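Local atomic coordinates of protein (hdlp (histone deacetylase-like protein)) (PDB entry 1C3P), a protein that probably acts as a zinc-dependent deacetylase of the histone deacetylase family, and may take part in acetoin degradation. Residues Phe34-Glu45 / Arg316-Ala326; Lys54-Thr62 / Ile144-Tyr153. One frame throughout, in Å; residues are numbered along the deposited sequence.

Interaction 1: Phe34-Glu45 / Arg316-Ala326; sequences FKDAMNLIDEKE and REVPEKLNNKA. Unlike the reference sequence in segment 34-45: Lys35 (reference Leu).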
loop_
_atom_site.group_PDB
_atom_site.type_symbol
_atom_site.label_atom_id
_atom_site.label_comp_id
_atom_site.label_asym_id
_atom_site.label_seq_id
_atom_site.Cartn_x
_atom_site.Cartn_y
_atom_site.Cartn_z
ATOM N N PHE A 34 10.658 -13.024 -8.193
ATOM C CA PHE A 34 10.811 -13.825 -6.995
ATOM C C PHE A 34 9.796 -14.972 -6.961
ATOM O O PHE A 34 10.149 -16.127 -6.706
ATOM C CB PHE A 34 10.639 -12.945 -5.753
ATOM C CG PHE A 34 10.962 -13.645 -4.474
ATOM C CD1 PHE A 34 12.280 -13.908 -4.133
ATOM C CD2 PHE A 34 9.944 -14.074 -3.619
ATOM C CE1 PHE A 34 12.591 -14.594 -2.941
ATOM C CE2 PHE A 34 10.234 -14.755 -2.432
ATOM C CZ PHE A 34 11.568 -15.016 -2.093
ATOM N N LYS A 35 8.525 -14.692 -7.228
ATOM C CA LYS A 35 7.598 -15.805 -7.186
ATOM C C LYS A 35 7.886 -16.814 -8.282
ATOM O O LYS A 35 7.609 -17.995 -8.116
ATOM C CB LYS A 35 6.162 -15.330 -7.256
ATOM C CG LYS A 35 5.686 -14.762 -5.930
ATOM C CD LYS A 35 4.268 -14.286 -6.031
ATOM C CE LYS A 35 4.157 -13.161 -7.027
ATOM N NZ LYS A 35 4.561 -13.542 -8.405
ATOM N N ASP A 36 8.447 -16.353 -9.392
ATOM C CA ASP A 36 8.776 -17.262 -10.481
ATOM C C ASP A 36 9.952 -18.123 -10.044
ATOM O O ASP A 36 9.924 -19.348 -10.200
ATOM C CB ASP A 36 9.130 -16.483 -11.752
ATOM C CG ASP A 36 9.439 -17.401 -12.935
ATOM O OD1 ASP A 36 8.638 -18.320 -13.212
ATOM O OD2 ASP A 36 10.472 -17.191 -13.592
ATOM N N ALA A 37 10.982 -17.489 -9.487
ATOM C CA ALA A 37 12.158 -18.226 -9.016
ATOM C C ALA A 37 11.760 -19.291 -7.979
ATOM O O ALA A 37 12.348 -20.371 -7.943
ATOM C CB ALA A 37 13.201 -17.245 -8.421
ATOM N N MET A 38 10.750 -18.988 -7.160
ATOM C CA MET A 38 10.246 -19.907 -6.114
ATOM C C MET A 38 9.199 -20.897 -6.655
ATOM O O MET A 38 8.687 -21.751 -5.910
ATOM C CB MET A 38 9.593 -19.104 -4.977
ATOM C CG MET A 38 10.532 -18.220 -4.187
ATOM S SD MET A 38 11.531 -19.209 -3.067
ATOM C CE MET A 38 10.231 -19.887 -2.027
ATOM N N ASN A 39 8.883 -20.762 -7.942
ATOM C CA ASN A 39 7.886 -21.584 -8.629
ATOM C C ASN A 39 6.553 -21.498 -7.909
ATOM O O ASN A 39 5.866 -22.510 -7.701
ATOM C CB ASN A 39 8.351 -23.043 -8.724
ATOM C CG ASN A 39 9.681 -23.169 -9.424
ATOM O OD1 ASN A 39 9.864 -22.629 -10.507
ATOM N ND2 ASN A 39 10.622 -23.881 -8.807
ATOM N N LEU A 40 6.193 -20.276 -7.517
ATOM C CA LEU A 40 4.939 -20.052 -6.806
ATOM C C LEU A 40 3.879 -19.321 -7.633
ATOM O O LEU A 40 2.876 -18.855 -7.098
ATOM C CB LEU A 40 5.186 -19.295 -5.499
ATOM C CG LEU A 40 5.962 -20.076 -4.431
ATOM C CD1 LEU A 40 6.104 -19.228 -3.178
ATOM C CD2 LEU A 40 5.227 -21.355 -4.098
ATOM N N ILE A 41 4.093 -19.250 -8.942
ATOM C CA ILE A 41 3.125 -18.601 -9.806
ATOM C C ILE A 41 3.135 -19.172 -11.234
ATOM O O ILE A 41 4.187 -19.500 -11.775
ATOM C CB ILE A 41 3.365 -17.063 -9.849
ATOM C CG1 ILE A 41 2.240 -16.401 -10.633
ATOM C CG2 ILE A 41 4.699 -16.741 -10.488
ATOM C CD1 ILE A 41 0.903 -16.651 -10.046
ATOM N N ASP A 42 1.951 -19.297 -11.831
ATOM C CA ASP A 42 1.830 -19.809 -13.197
ATOM C C ASP A 42 1.306 -18.703 -14.110
ATOM O O ASP A 42 0.567 -17.834 -13.662
ATOM C CB ASP A 42 0.872 -20.999 -13.240
ATOM C CG ASP A 42 1.296 -22.117 -12.312
ATOM O OD1 ASP A 42 2.467 -22.543 -12.408
ATOM O OD2 ASP A 42 0.461 -22.572 -11.494
ATOM N N GLU A 43 1.672 -18.757 -15.388
ATOM C CA GLU A 43 1.253 -17.750 -16.366
ATOM C C GLU A 43 -0.217 -17.387 -16.380
ATOM O O GLU A 43 -0.573 -16.214 -16.515
ATOM C CB GLU A 43 1.613 -18.179 -17.792
ATOM C CG GLU A 43 3.085 -18.135 -18.131
ATOM C CD GLU A 43 3.319 -18.377 -19.613
ATOM O OE1 GLU A 43 2.771 -17.603 -20.428
ATOM O OE2 GLU A 43 4.038 -19.332 -19.967
ATOM N N LYS A 44 -1.079 -18.381 -16.259
ATOM C CA LYS A 44 -2.502 -18.108 -16.313
ATOM C C LYS A 44 -3.085 -17.402 -15.089
ATOM O O LYS A 44 -4.263 -17.058 -15.072
ATOM C CB LYS A 44 -3.234 -19.407 -16.647
ATOM C CG LYS A 44 -2.783 -19.901 -18.034
ATOM C CD LYS A 44 -3.420 -21.196 -18.499
ATOM C CE LYS A 44 -2.906 -21.556 -19.892
ATOM N NZ LYS A 44 -3.476 -22.831 -20.401
ATOM N N GLU A 45 -2.246 -17.173 -14.082
ATOM C CA GLU A 45 -2.667 -16.478 -12.861
ATOM C C GLU A 45 -2.275 -15.001 -12.976
ATOM O O GLU A 45 -2.745 -14.155 -12.210
ATOM C CB GLU A 45 -1.968 -17.073 -11.624
ATOM C CG GLU A 45 -2.426 -18.475 -11.227
ATOM C CD GLU A 45 -1.583 -19.071 -10.109
ATOM O OE1 GLU A 45 -0.357 -19.219 -10.300
ATOM O OE2 GLU A 45 -2.141 -19.396 -9.044
ATOM N N ARG A 316 -1.740 -22.043 -1.804
ATOM C CA ARG A 316 -0.631 -22.978 -1.816
ATOM C C ARG A 316 0.169 -22.907 -0.526
ATOM O O ARG A 316 0.215 -21.871 0.133
ATOM C CB ARG A 316 0.271 -22.723 -3.012
ATOM C CG ARG A 316 1.068 -21.459 -2.984
ATOM C CD ARG A 316 1.853 -21.398 -4.281
ATOM N NE ARG A 316 0.978 -21.206 -5.428
ATOM C CZ ARG A 316 1.368 -21.321 -6.694
ATOM N NH1 ARG A 316 2.623 -21.637 -6.960
ATOM N NH2 ARG A 316 0.529 -21.054 -7.690
ATOM N N GLU A 317 0.785 -24.019 -0.152
ATOM C CA GLU A 317 1.568 -24.037 1.071
ATOM C C GLU A 317 2.777 -23.149 0.922
ATOM O O GLU A 317 3.316 -22.990 -0.178
ATOM C CB GLU A 317 1.990 -25.465 1.432
ATOM C CG GLU A 317 1.118 -26.101 2.513
ATOM C CD GLU A 317 -0.363 -26.110 2.166
ATOM O OE1 GLU A 317 -1.168 -26.540 3.020
ATOM O OE2 GLU A 317 -0.728 -25.693 1.045
ATOM N N VAL A 318 3.183 -22.550 2.035
ATOM C CA VAL A 318 4.331 -21.662 2.049
ATOM C C VAL A 318 5.577 -22.486 2.297
ATOM O O VAL A 318 5.681 -23.143 3.323
ATOM C CB VAL A 318 4.210 -20.619 3.180
ATOM C CG1 VAL A 318 5.390 -19.674 3.133
ATOM C CG2 VAL A 318 2.899 -19.863 3.057
ATOM N N PRO A 319 6.531 -22.484 1.352
ATOM C CA PRO A 319 7.748 -23.270 1.579
ATOM C C PRO A 319 8.457 -22.692 2.799
ATOM O O PRO A 319 8.386 -21.488 3.044
ATOM C CB PRO A 319 8.532 -23.052 0.288
ATOM C CG PRO A 319 8.099 -21.665 -0.116
ATOM C CD PRO A 319 6.604 -21.821 0.043
ATOM N N GLU A 320 9.146 -23.509 3.580
ATOM C CA GLU A 320 9.781 -22.902 4.734
ATOM C C GLU A 320 11.095 -22.233 4.374
ATOM O O GLU A 320 11.555 -21.345 5.080
ATOM C CB GLU A 320 9.981 -23.922 5.856
ATOM C CG GLU A 320 10.855 -25.096 5.513
ATOM C CD GLU A 320 11.079 -25.986 6.718
ATOM O OE1 GLU A 320 11.692 -25.514 7.701
ATOM O OE2 GLU A 320 10.632 -27.153 6.689
ATOM N N LYS A 321 11.668 -22.620 3.243
ATOM C CA LYS A 321 12.951 -22.077 2.813
ATOM C C LYS A 321 12.906 -21.473 1.412
ATOM O O LYS A 321 12.010 -21.782 0.628
ATOM C CB LYS A 321 13.975 -23.207 2.807
ATOM C CG LYS A 321 13.591 -24.311 1.812
ATOM C CD LYS A 321 12.232 -24.951 2.146
ATOM C CE LYS A 321 11.715 -25.821 1.013
ATOM N NZ LYS A 321 12.687 -26.895 0.651
ATOM N N LEU A 322 13.872 -20.608 1.108
ATOM C CA LEU A 322 13.978 -20.031 -0.233
ATOM C C LEU A 322 14.892 -20.982 -1.010
ATOM O O LEU A 322 15.810 -21.550 -0.424
ATOM C CB LEU A 322 14.629 -18.652 -0.203
ATOM C CG LEU A 322 13.904 -17.535 0.536
ATOM C CD1 LEU A 322 14.588 -16.223 0.158
ATOM C CD2 LEU A 322 12.432 -17.498 0.146
ATOM N N ASN A 323 14.643 -21.172 -2.305
ATOM C CA ASN A 323 15.494 -22.066 -3.100
ATOM C C ASN A 323 16.684 -21.243 -3.576
ATOM O O ASN A 323 16.757 -20.046 -3.294
ATOM C CB ASN A 323 14.754 -22.614 -4.317
ATOM C CG ASN A 323 14.680 -21.609 -5.449
ATOM O OD1 ASN A 323 14.155 -20.512 -5.282
ATOM N ND2 ASN A 323 15.218 -21.979 -6.610
ATOM N N ASN A 324 17.606 -21.861 -4.312
ATOM C CA ASN A 324 18.786 -21.132 -4.774
ATOM C C ASN A 324 18.509 -19.989 -5.738
ATOM O O ASN A 324 19.079 -18.902 -5.607
ATOM C CB ASN A 324 19.803 -22.087 -5.399
ATOM C CG ASN A 324 20.442 -22.989 -4.381
ATOM O OD1 ASN A 324 21.006 -22.518 -3.391
ATOM N ND2 ASN A 324 20.368 -24.293 -4.614
ATOM N N LYS A 325 17.639 -20.232 -6.706
ATOM C CA LYS A 325 17.312 -19.206 -7.677
ATOM C C LYS A 325 16.816 -17.958 -6.945
ATOM O O LYS A 325 17.217 -16.837 -7.260
ATOM C CB LYS A 325 16.246 -19.735 -8.634
ATOM C CG LYS A 325 15.922 -18.806 -9.781
ATOM C CD LYS A 325 15.179 -19.555 -10.873
ATOM C CE LYS A 325 16.030 -20.704 -11.408
ATOM N NZ LYS A 325 15.392 -21.436 -12.539
ATOM N N ALA A 326 15.960 -18.162 -5.954
ATOM C CA ALA A 326 15.408 -17.045 -5.173
ATOM C C ALA A 326 16.463 -16.288 -4.342
ATOM O O ALA A 326 16.491 -15.050 -4.331
ATOM C CB ALA A 326 14.296 -17.568 -4.269
HETATM O O HOH W 1 3.161 -22.980 -9.102
#

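Interaction 2: Lys54-Thr62 / Ile144-Tyr153; sequences KEELLLFHT and INNPAVGIEY. Unlike the reference sequence in segment 144-153: Asn146 (reference Asp).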
loop_
_atom_site.group_PDB
_atom_site.type_symbol
_atom_site.label_atom_id
_atom_site.label_comp_id
_atom_site.label_asym_id
_atom_site.label_seq_id
_atom_site.Cartn_x
_atom_site.Cartn_y
_atom_site.Cartn_z
ATOM N N LYS A 54 -7.184 8.144 -19.550
ATOM C CA LYS A 54 -7.332 9.517 -19.069
ATOM C C LYS A 54 -8.647 9.630 -18.296
ATOM O O LYS A 54 -8.731 10.288 -17.253
ATOM C CB LYS A 54 -7.349 10.487 -20.256
ATOM C CG LYS A 54 -7.423 11.953 -19.868
ATOM C CD LYS A 54 -6.160 12.420 -19.177
ATOM C CE LYS A 54 -4.991 12.557 -20.150
ATOM N NZ LYS A 54 -5.189 13.671 -21.126
ATOM N N GLU A 55 -9.674 8.974 -18.813
ATOM C CA GLU A 55 -10.988 9.013 -18.181
ATOM C C GLU A 55 -10.950 8.406 -16.784
ATOM O O GLU A 55 -11.539 8.952 -15.863
ATOM C CB GLU A 55 -12.004 8.287 -19.064
ATOM C CG GLU A 55 -13.416 8.262 -18.523
ATOM C CD GLU A 55 -14.430 7.810 -19.570
ATOM O OE1 GLU A 55 -15.620 7.650 -19.213
ATOM O OE2 GLU A 55 -14.041 7.629 -20.749
ATOM N N GLU A 56 -10.256 7.286 -16.625
ATOM C CA GLU A 56 -10.152 6.668 -15.312
ATOM C C GLU A 56 -9.375 7.587 -14.368
ATOM O O GLU A 56 -9.731 7.737 -13.197
ATOM C CB GLU A 56 -9.497 5.287 -15.437
ATOM C CG GLU A 56 -10.347 4.329 -16.292
ATOM C CD GLU A 56 -9.644 3.032 -16.586
ATOM O OE1 GLU A 56 -8.392 3.067 -16.641
ATOM O OE2 GLU A 56 -10.333 1.997 -16.788
ATOM N N LEU A 57 -8.321 8.222 -14.875
ATOM C CA LEU A 57 -7.549 9.137 -14.038
ATOM C C LEU A 57 -8.393 10.323 -13.580
ATOM O O LEU A 57 -8.282 10.773 -12.436
ATOM C CB LEU A 57 -6.319 9.662 -14.781
ATOM C CG LEU A 57 -5.238 8.601 -15.066
ATOM C CD1 LEU A 57 -4.077 9.236 -15.843
ATOM C CD2 LEU A 57 -4.727 8.022 -13.728
ATOM N N LEU A 58 -9.226 10.832 -14.484
ATOM C CA LEU A 58 -10.062 11.981 -14.169
ATOM C C LEU A 58 -11.252 11.644 -13.278
ATOM O O LEU A 58 -12.047 12.524 -12.945
ATOM C CB LEU A 58 -10.510 12.676 -15.452
ATOM C CG LEU A 58 -9.337 13.192 -16.299
ATOM C CD1 LEU A 58 -9.864 13.789 -17.598
ATOM C CD2 LEU A 58 -8.516 14.197 -15.521
ATOM N N LEU A 59 -11.386 10.376 -12.899
ATOM C CA LEU A 59 -12.438 10.009 -11.944
ATOM C C LEU A 59 -12.066 10.690 -10.610
ATOM O O LEU A 59 -12.924 10.955 -9.767
ATOM C CB LEU A 59 -12.490 8.489 -11.726
ATOM C CG LEU A 59 -13.005 7.605 -12.866
ATOM C CD1 LEU A 59 -12.808 6.133 -12.530
ATOM C CD2 LEU A 59 -14.492 7.918 -13.116
ATOM N N PHE A 60 -10.772 10.951 -10.409
ATOM C CA PHE A 60 -10.321 11.609 -9.189
ATOM C C PHE A 60 -9.460 12.858 -9.405
ATOM O O PHE A 60 -9.742 13.922 -8.852
ATOM C CB PHE A 60 -9.551 10.640 -8.283
ATOM C CG PHE A 60 -9.009 11.289 -7.025
ATOM C CD1 PHE A 60 -9.869 11.869 -6.098
ATOM C CD2 PHE A 60 -7.637 11.330 -6.778
ATOM C CE1 PHE A 60 -9.378 12.485 -4.941
ATOM C CE2 PHE A 60 -7.131 11.943 -5.624
ATOM C CZ PHE A 60 -8.014 12.523 -4.702
ATOM N N HIS A 61 -8.397 12.730 -10.189
ATOM C CA HIS A 61 -7.501 13.862 -10.412
ATOM C C HIS A 61 -8.011 14.897 -11.393
ATOM O O HIS A 61 -8.839 14.589 -12.251
ATOM C CB HIS A 61 -6.131 13.350 -10.865
ATOM C CG HIS A 61 -5.390 12.638 -9.782
ATOM N ND1 HIS A 61 -5.311 11.264 -9.706
ATOM C CD2 HIS A 61 -4.730 13.115 -8.703
ATOM C CE1 HIS A 61 -4.628 10.926 -8.624
ATOM N NE2 HIS A 61 -4.265 12.030 -8.000
ATOM N N THR A 62 -7.533 16.135 -11.242
ATOM C CA THR A 62 -7.949 17.215 -12.146
ATOM C C THR A 62 -7.096 17.216 -13.401
ATOM O O THR A 62 -5.936 16.795 -13.389
ATOM C CB THR A 62 -7.862 18.597 -11.470
ATOM O OG1 THR A 62 -6.533 18.832 -10.989
ATOM C CG2 THR A 62 -8.835 18.669 -10.319
ATOM N N ILE A 144 -0.080 9.727 -8.437
ATOM C CA ILE A 144 -1.461 9.390 -8.756
ATOM C C ILE A 144 -1.985 8.535 -7.607
ATOM O O ILE A 144 -1.318 7.587 -7.183
ATOM C CB ILE A 144 -1.533 8.607 -10.067
ATOM C CG1 ILE A 144 -0.917 9.452 -11.196
ATOM C CG2 ILE A 144 -2.968 8.171 -10.349
ATOM C CD1 ILE A 144 -0.950 8.807 -12.586
ATOM N N ASN A 145 -3.167 8.871 -7.095
ATOM C CA ASN A 145 -3.740 8.125 -5.973
ATOM C C ASN A 145 -4.636 6.996 -6.525
ATOM O O ASN A 145 -5.827 7.210 -6.755
ATOM C CB ASN A 145 -4.562 9.088 -5.105
ATOM C CG ASN A 145 -4.885 8.508 -3.743
ATOM O OD1 ASN A 145 -5.416 7.409 -3.637
ATOM N ND2 ASN A 145 -4.546 9.244 -2.692
ATOM N N ASN A 146 -4.091 5.797 -6.741
ATOM C CA ASN A 146 -4.930 4.741 -7.323
ATOM C C ASN A 146 -6.051 4.324 -6.372
ATOM O O ASN A 146 -7.143 3.978 -6.815
ATOM C CB ASN A 146 -4.074 3.564 -7.817
ATOM C CG ASN A 146 -3.344 2.864 -6.709
ATOM O OD1 ASN A 146 -3.778 1.814 -6.255
ATOM N ND2 ASN A 146 -2.236 3.455 -6.243
ATOM N N PRO A 147 -5.801 4.327 -5.050
ATOM C CA PRO A 147 -6.951 3.951 -4.215
ATOM C C PRO A 147 -8.164 4.898 -4.455
ATOM O O PRO A 147 -9.319 4.442 -4.517
ATOM C CB PRO A 147 -6.401 4.083 -2.800
ATOM C CG PRO A 147 -4.937 3.652 -2.993
ATOM C CD PRO A 147 -4.601 4.527 -4.214
ATOM N N ALA A 148 -7.911 6.203 -4.599
ATOM C CA ALA A 148 -9.014 7.161 -4.812
ATOM C C ALA A 148 -9.634 6.993 -6.195
ATOM O O ALA A 148 -10.848 7.109 -6.352
ATOM C CB ALA A 148 -8.532 8.607 -4.617
ATOM N N VAL A 149 -8.807 6.719 -7.194
ATOM C CA VAL A 149 -9.308 6.476 -8.541
ATOM C C VAL A 149 -10.195 5.243 -8.457
ATOM O O VAL A 149 -11.318 5.231 -8.981
ATOM C CB VAL A 149 -8.158 6.215 -9.533
ATOM C CG1 VAL A 149 -8.688 5.672 -10.875
ATOM C CG2 VAL A 149 -7.395 7.502 -9.767
ATOM N N GLY A 150 -9.701 4.213 -7.775
ATOM C CA GLY A 150 -10.462 2.979 -7.653
ATOM C C GLY A 150 -11.789 3.115 -6.927
ATOM O O GLY A 150 -12.802 2.526 -7.331
ATOM N N ILE A 151 -11.788 3.873 -5.837
ATOM C CA ILE A 151 -13.007 4.083 -5.064
ATOM C C ILE A 151 -14.016 4.889 -5.883
ATOM O O ILE A 151 -15.207 4.595 -5.851
ATOM C CB ILE A 151 -12.681 4.777 -3.732
ATOM C CG1 ILE A 151 -11.927 3.790 -2.822
ATOM C CG2 ILE A 151 -13.966 5.300 -3.056
ATOM C CD1 ILE A 151 -11.324 4.442 -1.583
ATOM N N GLU A 152 -13.549 5.894 -6.621
ATOM C CA GLU A 152 -14.452 6.690 -7.446
ATOM C C GLU A 152 -14.956 5.831 -8.591
ATOM O O GLU A 152 -16.075 6.000 -9.074
ATOM C CB GLU A 152 -13.743 7.929 -7.989
ATOM C CG GLU A 152 -13.502 8.971 -6.915
ATOM C CD GLU A 152 -14.788 9.600 -6.414
ATOM O OE1 GLU A 152 -14.723 10.342 -5.420
ATOM O OE2 GLU A 152 -15.856 9.368 -7.017
ATOM N N TYR A 153 -14.132 4.876 -9.013
ATOM C CA TYR A 153 -14.547 3.973 -10.083
ATOM C C TYR A 153 -15.763 3.191 -9.561
ATOM O O TYR A 153 -16.768 3.025 -10.260
ATOM C CB TYR A 153 -13.391 3.012 -10.426
ATOM C CG TYR A 153 -13.758 1.927 -11.412
ATOM C CD1 TYR A 153 -13.695 2.139 -12.795
ATOM C CD2 TYR A 153 -14.188 0.687 -10.953
ATOM C CE1 TYR A 153 -14.056 1.112 -13.692
ATOM C CE2 TYR A 153 -14.543 -0.325 -11.822
ATOM C CZ TYR A 153 -14.477 -0.123 -13.178
ATOM O OH TYR A 153 -14.816 -1.180 -13.993
#

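Interaction 1: Phe34-Glu45 / Arg316-Ala326
Phe34 meets Leu322 with its ring edge, CZ lying 3.5 Å from Leu322 CD2. With CG anti to the backbone N (chi1 -172°), the ring is carried toward Leu322 and also touches Ala326 CB. Ala37 points at the other segment, and its CB packs tightly on Lys325 CG at 3.4 Å. Met38 is bent at chi2 and chi3. This curls the thioether round so that SD rests on Ala326 CB at 3.4 Å, while CE presses on Pro319 CG. Asn39 closes the helix as a Schellman motif, and a water bridges its carbonyl O to Arg316 NH1. Leu40 CD2 lies against Arg316 CD at 3.4 Å. The salt bridge of Glu45 to Arg316 is doubtful in detail, because Glu45 OE1 is not securely placed; the bond from Arg316 NH2 to Glu45 OE2 is weak (3.4 Å, 129°). With an alanine here instead of Arg316, the Glu45 carboxylate is likely to lose this charged mate and Leu40 CD2 its neighbour. Ser314 also binds Arg316 NE. The contact packs the Schellman-ended helix 28-37 on the distant loop leading into helix 324-332. Helix 299-314 touches Phe34, Leu40 and Ile41, and Glu45 is backbone hydrogen-bonded to Leu6 of strand 4-8.

Interaction 2: Lys54-Thr62 / Ile144-Tyr153
Ala148 sets its methyl over the centre of the Phe60 ring in a CH-pi contact. CB stands 3.5 Å from the ring centroid and only 9° off the normal. Phe60 CG is anti to the backbone N (chi1 178°), which carries the ring across to the start of helix 146-156. Other apolar contacts spread along both segments. Leu57 CD2 meets Ile144 CG2 at 3.8 Å, the two side chains crossing at about a right angle. Leu59 lies beside Tyr153, with Leu59 CD1 3.8 Å from Tyr153 CB and near the ring edge. Two carbons rest on backbone carbonyls: Val149 CG1 on Glu56 O at 3.3 Å, and Glu152 CG on Leu59 O at 3.5 Å. The His61 ring turns its edge to the backbone N of Asn145, and Phe60 CD2 sits over one of its faces. Asn145 is the N-cap of the helix, its OD1 accepting from Ala148 N at 2.9 Å with the donor above the carbonyl plane. Asn145 ND2 is held by Ala133 O. The contact sets residues 56-61 against the first turns of helix 146-156, beside the parallel sheet of the arginase-like alpha/beta fold. Helix 173-179 touches Phe60 and Asn145, helix 98-118 Ile144, and helix 63-75 His61.

How the interactions relate
The two contacts are separate, with centres 33 Å apart and nearest atoms about 17 Å apart. In sequence, both segments of interaction 2 fall between those of interaction 1. They share no helix or strand. Interaction 1 is partly buried and lies farther from the chain centre. Its apolar part gives way to an edge with a less certain salt bridge and one bridging water. Interaction 2 is buried, has no exposed residue among those that touch, and relies on aliphatic and aromatic packing. It is also the nearer to the zinc site: the side chain of Asn145 lies about 11 Å from that of Asp168, which binds zinc in this protein, though no zinc is bound here. Interaction 1 is remote from that site.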